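Local atomic coordinates of uncharacterized protein (Enterococcus faecalis, PDB entry 3D3Y), a protein that is of unknown function but is probably related to M16-family peptidases and may bind a metal ion. Residues K23-L28 / I203-D208; A73-G78 / I90-V95. One frame throughout, in Å; residues are numbered along the deposited sequence.

Contact 1: residues K23-L28 / I203-D208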
ATOM      1  N   LYS A  23      16.043  12.844 -15.947  1.00 32.55           N
ATOM      2  CA  LYS A  23      16.921  12.367 -17.019  1.00 32.34           C
ATOM      3  C   LYS A  23      16.568  10.926 -17.388  1.00 32.09           C
ATOM      4  O   LYS A  23      17.127  10.355 -18.323  1.00 32.26           O
ATOM      5  CB  LYS A  23      18.392  12.451 -16.580  1.00 32.08           C
ATOM      6  CG  LYS A  23      18.865  13.853 -16.252  1.00 31.28           C
ATOM      7  CD  LYS A  23      20.350  13.843 -15.911  1.00 30.27           C
ATOM      8  CE  LYS A  23      20.770  15.159 -15.333  1.00 31.69           C
ATOM      9  NZ  LYS A  23      20.820  16.223 -16.374  1.00 30.35           N
ATOM     10  N   THR A  24      15.659  10.333 -16.621  1.00 32.03           N
ATOM     11  CA  THR A  24      15.174   8.998 -16.910  1.00 32.01           C
ATOM     12  C   THR A  24      13.677   9.034 -17.147  1.00 31.79           C
ATOM     13  O   THR A  24      13.020  10.050 -16.888  1.00 30.39           O
ATOM     14  CB  THR A  24      15.408   8.028 -15.745  1.00 32.24           C
ATOM     15  OG1 THR A  24      14.692   8.497 -14.590  1.00 34.45           O
ATOM     16  CG2 THR A  24      16.916   7.881 -15.440  1.00 32.87           C
ATOM     17  N   VAL A  25      13.158   7.889 -17.595  1.00 31.49           N
ATOM     18  CA  VAL A  25      11.749   7.708 -17.919  1.00 31.83           C
ATOM     19  C   VAL A  25      11.240   6.561 -17.045  1.00 32.42           C
ATOM     20  O   VAL A  25      11.838   5.489 -17.016  1.00 32.46           O
ATOM     21  CB  VAL A  25      11.557   7.377 -19.388  1.00 31.76           C
ATOM     22  CG1 VAL A  25      10.076   7.110 -19.686  1.00 31.02           C
ATOM     23  CG2 VAL A  25      12.071   8.543 -20.263  1.00 32.33           C
ATOM     24  N   ARG A  26      10.184   6.820 -16.276  1.00 32.38           N
ATOM     25  CA  ARG A  26       9.606   5.793 -15.437  1.00 33.26           C
ATOM     26  C   ARG A  26       8.417   5.250 -16.185  1.00 33.47           C
ATOM     27  O   ARG A  26       7.662   6.018 -16.813  1.00 32.05           O
ATOM     28  CB  ARG A  26       9.111   6.392 -14.139  1.00 33.97           C
ATOM     29  CG  ARG A  26      10.107   7.244 -13.448  1.00 36.84           C
ATOM     30  CD  ARG A  26      10.712   6.497 -12.312  1.00 41.71           C
ATOM     31  NE  ARG A  26      11.812   7.251 -11.722  1.00 43.30           N
ATOM     32  CZ  ARG A  26      12.722   6.701 -10.926  1.00 47.24           C
ATOM     33  NH1 ARG A  26      12.623   5.398 -10.631  1.00 46.92           N
ATOM     34  NH2 ARG A  26      13.719   7.444 -10.441  1.00 44.82           N
ATOM     35  N   LEU A  27       8.248   3.936 -16.091  1.00 33.55           N
ATOM     36  CA  LEU A  27       7.098   3.243 -16.635  1.00 33.21           C
ATOM     37  C   LEU A  27       6.446   2.424 -15.540  1.00 33.86           C
ATOM     38  O   LEU A  27       7.137   1.800 -14.702  1.00 33.96           O
ATOM     39  CB  LEU A  27       7.507   2.292 -17.765  1.00 33.87           C
ATOM     40  CG  LEU A  27       8.142   2.857 -19.041  1.00 37.51           C
ATOM     41  CD1 LEU A  27       9.640   2.973 -18.848  1.00 37.72           C
ATOM     42  CD2 LEU A  27       7.834   1.916 -20.182  1.00 41.49           C
ATOM     43  N   LEU A  28       5.114   2.426 -15.549  1.00 32.84           N
ATOM     44  CA  LEU A  28       4.323   1.653 -14.591  1.00 32.77           C
ATOM     45  C   LEU A  28       3.190   1.016 -15.339  1.00 33.19           C
ATOM     46  O   LEU A  28       2.425   1.713 -16.025  1.00 32.52           O
ATOM     47  CB  LEU A  28       3.804   2.547 -13.468  1.00 32.38           C
ATOM     48  CG  LEU A  28       2.741   1.965 -12.517  1.00 34.58           C
ATOM     49  CD1 LEU A  28       3.307   0.813 -11.622  1.00 32.35           C
ATOM     50  CD2 LEU A  28       2.173   3.128 -11.697  1.00 35.07           C
ATOM     51  N   ILE A 203      -1.382   2.249 -17.751  1.00 31.61           N
ATOM     52  CA  ILE A 203       0.042   2.313 -18.053  1.00 30.99           C
ATOM     53  C   ILE A 203       0.408   3.764 -17.988  1.00 32.18           C
ATOM     54  O   ILE A 203      -0.284   4.627 -18.590  1.00 31.14           O
ATOM     55  CB  ILE A 203       0.341   1.758 -19.459  1.00 31.58           C
ATOM     56  CG1 ILE A 203      -0.092   0.294 -19.525  1.00 31.50           C
ATOM     57  CG2 ILE A 203       1.835   1.915 -19.784  1.00 29.64           C
ATOM     58  CD1 ILE A 203       0.013  -0.332 -20.917  1.00 36.94           C
ATOM     59  N   PHE A 204       1.449   4.041 -17.214  1.00 32.11           N
ATOM     60  CA  PHE A 204       1.939   5.401 -17.024  1.00 33.12           C
ATOM     61  C   PHE A 204       3.373   5.542 -17.512  1.00 33.44           C
ATOM     62  O   PHE A 204       4.221   4.653 -17.295  1.00 33.43           O
ATOM     63  CB  PHE A 204       1.868   5.781 -15.545  1.00 32.93           C
ATOM     64  CG  PHE A 204       0.475   5.972 -15.049  1.00 36.19           C
ATOM     65  CD1 PHE A 204      -0.043   7.246 -14.878  1.00 34.01           C
ATOM     66  CD2 PHE A 204      -0.335   4.867 -14.754  1.00 36.67           C
ATOM     67  CE1 PHE A 204      -1.344   7.425 -14.434  1.00 35.08           C
ATOM     68  CE2 PHE A 204      -1.635   5.051 -14.303  1.00 34.11           C
ATOM     69  CZ  PHE A 204      -2.133   6.316 -14.139  1.00 33.87           C
ATOM     70  N   VAL A 205       3.634   6.668 -18.169  1.00 32.92           N
ATOM     71  CA  VAL A 205       4.966   7.012 -18.607  1.00 32.68           C
ATOM     72  C   VAL A 205       5.221   8.436 -18.163  1.00 32.59           C
ATOM     73  O   VAL A 205       4.514   9.361 -18.578  1.00 32.77           O
ATOM     74  CB  VAL A 205       5.123   6.899 -20.159  1.00 32.65           C
ATOM     75  CG1 VAL A 205       6.557   7.233 -20.551  1.00 32.19           C
ATOM     76  CG2 VAL A 205       4.757   5.498 -20.607  1.00 33.72           C
ATOM     77  N   LEU A 206       6.225   8.599 -17.303  1.00 32.23           N
ATOM     78  CA  LEU A 206       6.606   9.895 -16.765  1.00 31.97           C
ATOM     79  C   LEU A 206       8.040  10.193 -17.179  1.00 32.18           C
ATOM     80  O   LEU A 206       8.989   9.459 -16.793  1.00 31.23           O
ATOM     81  CB  LEU A 206       6.472   9.908 -15.232  1.00 32.70           C
ATOM     82  CG  LEU A 206       7.132  11.091 -14.500  1.00 34.38           C
ATOM     83  CD1 LEU A 206       6.210  12.269 -14.543  1.00 38.03           C
ATOM     84  CD2 LEU A 206       7.435  10.742 -13.077  1.00 37.67           C
ATOM     85  N   GLY A 207       8.213  11.265 -17.947  1.00 30.87           N
ATOM     86  CA  GLY A 207       9.559  11.652 -18.392  1.00 31.94           C
ATOM     87  C   GLY A 207       9.484  12.597 -19.580  1.00 33.01           C
ATOM     88  O   GLY A 207       8.375  13.038 -19.960  1.00 32.36           O
ATOM     89  N   ASP A 208      10.647  12.904 -20.165  1.00 32.80           N
ATOM     90  CA  ASP A 208      10.711  13.789 -21.326  1.00 33.52           C
ATOM     91  C   ASP A 208      10.376  12.965 -22.550  1.00 34.34           C
ATOM     92  O   ASP A 208      11.252  12.531 -23.293  1.00 34.37           O
ATOM     93  CB  ASP A 208      12.099  14.430 -21.450  1.00 33.23           C
ATOM     94  CG  ASP A 208      12.178  15.476 -22.571  1.00 33.82           C
ATOM     95  OD1 ASP A 208      11.156  15.800 -23.218  1.00 31.43           O
ATOM     96  OD2 ASP A 208      13.284  15.996 -22.785  1.00 32.53           O
TER
HETATM   97  O   HOH W   1      13.201  11.675 -19.222  1.00 30.83           O
HETATM   98  O   HOH W   2      11.159  10.187 -15.229  1.00 31.17           O
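V25 and V205 meet diagonally across two antiparallel strands, CG1 to CG1 at 3.6 Å, with their side chains crossing obliquely. Each of these methyls stands anti to its own backbone N (chi1 177° in V25, -178° in V205), which turns both into the seam. V25 lies opposite G207 in the register, and the absence of a CB there leaves room for V25 CG2, 4.4 Å from G207 CA. On the reverse face L28 and F204 are paired, CB to CB at 4.3 Å, and R26 CG lies 4.4 Å from L206 CD2. R26 bends at chi2 (-102°), which sets CD; the end of the chain leads away from 203-208. Two hydrogen-bonded pairs hold the backbones: R26 N to L206 O is 2.9 Å, F204 N to L28 O 2.8 Å, and both are reciprocated. Beyond the last bond, one water joins T24 O to D208 N. This is an antiparallel pairing of interior strands in a mixed sheet with helices on both faces. Helix 211-219 covers the valine face, with L214 and F218 against V205, while helix 368-380 puts A368 and L372 on the R26, L206 and F204 face. Strand 12-18 flanks 203-207 and stacks H15 on F204; strand 85-95 borders 24-28.

Contact 2: residues A73-G78 / I90-V95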
ATOM      1  N   ALA A  73      18.750  -0.669 -17.202  1.00 31.47           N
ATOM      2  CA  ALA A  73      17.391  -0.403 -16.729  1.00 30.87           C
ATOM      3  C   ALA A  73      17.137  -1.036 -15.370  1.00 31.55           C
ATOM      4  O   ALA A  73      17.697  -2.077 -15.079  1.00 30.93           O
ATOM      5  CB  ALA A  73      16.374  -0.960 -17.751  1.00 30.76           C
ATOM      6  N   SER A  74      16.294  -0.409 -14.541  1.00 30.56           N
ATOM      7  CA  SER A  74      15.784  -1.032 -13.332  1.00 31.89           C
ATOM      8  C   SER A  74      14.407  -1.587 -13.674  1.00 32.48           C
ATOM      9  O   SER A  74      13.624  -0.956 -14.436  1.00 32.23           O
ATOM     10  CB  SER A  74      15.616  -0.014 -12.210  1.00 31.70           C
ATOM     11  OG  SER A  74      16.891   0.409 -11.758  1.00 35.97           O
ATOM     12  N   PHE A  75      14.110  -2.740 -13.096  1.00 32.22           N
ATOM     13  CA  PHE A  75      12.864  -3.459 -13.350  1.00 32.57           C
ATOM     14  C   PHE A  75      12.394  -4.164 -12.083  1.00 33.16           C
ATOM     15  O   PHE A  75      13.186  -4.812 -11.386  1.00 33.15           O
ATOM     16  CB  PHE A  75      13.080  -4.463 -14.481  1.00 33.08           C
ATOM     17  CG  PHE A  75      11.990  -5.511 -14.601  1.00 33.29           C
ATOM     18  CD1 PHE A  75      10.704  -5.159 -14.965  1.00 33.89           C
ATOM     19  CD2 PHE A  75      12.272  -6.844 -14.341  1.00 33.12           C
ATOM     20  CE1 PHE A  75       9.691  -6.126 -15.092  1.00 31.20           C
ATOM     21  CE2 PHE A  75      11.281  -7.828 -14.461  1.00 33.70           C
ATOM     22  CZ  PHE A  75       9.988  -7.465 -14.843  1.00 32.26           C
ATOM     23  N   GLY A  76      11.097  -4.064 -11.776  1.00 33.74           N
ATOM     24  CA  GLY A  76      10.589  -4.830 -10.634  1.00 32.55           C
ATOM     25  C   GLY A  76       9.100  -5.017 -10.748  1.00 33.19           C
ATOM     26  O   GLY A  76       8.420  -4.262 -11.458  1.00 34.08           O
ATOM     27  N   ILE A  77       8.588  -6.034 -10.062  1.00 32.48           N
ATOM     28  CA  ILE A  77       7.156  -6.271  -9.938  1.00 32.83           C
ATOM     29  C   ILE A  77       6.834  -6.498  -8.452  1.00 33.52           C
ATOM     30  O   ILE A  77       7.564  -7.243  -7.738  1.00 32.05           O
ATOM     31  CB  ILE A  77       6.691  -7.491 -10.795  1.00 31.65           C
ATOM     32  CG1 ILE A  77       7.225  -7.407 -12.235  1.00 31.28           C
ATOM     33  CG2 ILE A  77       5.149  -7.602 -10.830  1.00 33.86           C
ATOM     34  CD1 ILE A  77       6.704  -8.593 -13.160  1.00 32.94           C
ATOM     35  N   GLY A  78       5.763  -5.860  -7.981  1.00 33.96           N
ATOM     36  CA  GLY A  78       5.251  -6.153  -6.626  1.00 35.64           C
ATOM     37  C   GLY A  78       3.733  -5.931  -6.561  1.00 36.31           C
ATOM     38  O   GLY A  78       3.096  -5.697  -7.574  1.00 35.80           O
ATOM     39  N   ILE A  90       3.989  -3.357 -12.244  1.00 32.50           N
ATOM     40  CA  ILE A  90       5.245  -3.635 -12.953  1.00 31.24           C
ATOM     41  C   ILE A  90       5.870  -2.287 -13.218  1.00 32.75           C
ATOM     42  O   ILE A  90       5.251  -1.408 -13.832  1.00 32.53           O
ATOM     43  CB  ILE A  90       4.992  -4.349 -14.290  1.00 32.53           C
ATOM     44  CG1 ILE A  90       4.283  -5.696 -14.051  1.00 30.76           C
ATOM     45  CG2 ILE A  90       6.299  -4.543 -15.084  1.00 27.79           C
ATOM     46  CD1 ILE A  90       3.742  -6.315 -15.368  1.00 32.05           C
ATOM     47  N   SER A  91       7.094  -2.122 -12.725  1.00 32.57           N
ATOM     48  CA  SER A  91       7.781  -0.830 -12.789  1.00 33.17           C
ATOM     49  C   SER A  91       9.083  -0.981 -13.556  1.00 33.97           C
ATOM     50  O   SER A  91       9.763  -2.016 -13.426  1.00 32.13           O
ATOM     51  CB  SER A  91       8.116  -0.379 -11.358  1.00 33.87           C
ATOM     52  OG  SER A  91       6.912  -0.174 -10.610  1.00 37.13           O
HETATM   53  N   MSE A  92       9.447   0.077 -14.293  1.00 34.05           N
HETATM   54  CA  MSE A  92      10.727   0.179 -14.968  1.00 35.94           C
HETATM   55  C   MSE A  92      11.214   1.614 -14.917  1.00 34.58           C
HETATM   56  O   MSE A  92      10.410   2.566 -14.975  1.00 34.60           O
HETATM   57  CB  MSE A  92      10.615  -0.194 -16.438  1.00 35.72           C
HETATM   58  CG  MSE A  92      10.599  -1.639 -16.743  1.00 39.90           C
HETATM   59 SE   MSE A  92      10.688  -1.929 -18.677  0.85 42.60          SE
HETATM   60  CE  MSE A  92      12.557  -1.946 -19.027  1.00 38.78           C
ATOM     61  N   ASN A  93      12.532   1.758 -14.835  1.00 33.13           N
ATOM     62  CA  ASN A  93      13.233   3.052 -14.940  1.00 32.44           C
ATOM     63  C   ASN A  93      14.295   2.853 -16.040  1.00 32.41           C
ATOM     64  O   ASN A  93      15.055   1.866 -16.019  1.00 32.04           O
ATOM     65  CB  ASN A  93      13.868   3.411 -13.587  1.00 31.88           C
ATOM     66  CG  ASN A  93      14.326   4.888 -13.481  1.00 34.48           C
ATOM     67  OD1 ASN A  93      15.321   5.192 -12.786  1.00 35.77           O
ATOM     68  ND2 ASN A  93      13.599   5.801 -14.122  1.00 29.56           N
ATOM     69  N   ILE A  94      14.298   3.738 -17.027  1.00 32.60           N
ATOM     70  CA  ILE A  94      15.246   3.699 -18.145  1.00 33.26           C
ATOM     71  C   ILE A  94      15.832   5.076 -18.385  1.00 33.13           C
ATOM     72  O   ILE A  94      15.180   6.105 -18.120  1.00 33.97           O
ATOM     73  CB  ILE A  94      14.551   3.225 -19.445  1.00 34.07           C
ATOM     74  CG1 ILE A  94      13.435   4.208 -19.840  1.00 32.91           C
ATOM     75  CG2 ILE A  94      13.965   1.847 -19.226  1.00 34.85           C
ATOM     76  CD1 ILE A  94      12.630   3.776 -21.037  1.00 35.10           C
ATOM     77  N   VAL A  95      17.059   5.108 -18.891  1.00 32.83           N
ATOM     78  CA  VAL A  95      17.710   6.371 -19.206  1.00 32.10           C
ATOM     79  C   VAL A  95      17.068   6.909 -20.479  1.00 31.72           C
ATOM     80  O   VAL A  95      16.781   6.142 -21.381  1.00 31.64           O
ATOM     81  CB  VAL A  95      19.221   6.192 -19.446  1.00 33.42           C
ATOM     82  CG1 VAL A  95      19.835   7.499 -19.839  1.00 30.46           C
ATOM     83  CG2 VAL A  95      19.954   5.601 -18.204  1.00 32.99           C
TER
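The F75 ring turns its edge to strand 90-95: I90 CG2 reaches F75 CE1 at 3.7 Å and M92 CG reaches F75 CD1 at 3.9 Å, both near the ring plane. F75 CG is anti to the backbone N (chi1 165°), and the F75 side chain runs beside that of I90, both pointing the same way, but crosses that of M92 at a slant. F112 meets this ring edge-to-face from helix 105-118, and L67 also touches F75. I77 lies alongside I90, with its CG2 3.8 Å from I90 CG1. At the far end the selenomethionine M92 bends at chi3 to bring CE within 4.1 Å of A73 CB. S91 N to G76 O is 2.8 Å, and G76 N returns a bond to S91 O; S74 and N93 are joined the same way. On the outer edge of 73-78, I77 N is hydrogen-bonded to the E51 carboxylate, so on this outermost strand of the sheet a backbone N-H has a side-chain acceptor. The two sides of this hairpin therefore differ in chemistry. F75, I77, I90 and M92 make an apolar side set against helices, whereas S74, S91 and N93 line the other, more solvent-accessible one.

Contacts 1 and 2 are successive parts of one mixed sheet, in the order 203-207, 24-28, 90-95, 74-78, each antiparallel to the next; their centres are about 10 Å apart. The seam between them is backbone: V25 N to I94 O is 2.7 Å and L27 N to M92 O 2.8 Å, both probable hydrogen bonds. The N93 amide adds a side-chain tie, its ND2 hydrogen-bonded to T24 OG1 and weakly to V25 O. Along the chain, the local hairpin of contact 2 is nested inside the long loop that contact 1 closes, so 203-208 comes back to slot in between strand 12-18 and strand 24-34. Neither contact holds a bound metal or ligand among its atoms, and neither can be tied to an active site.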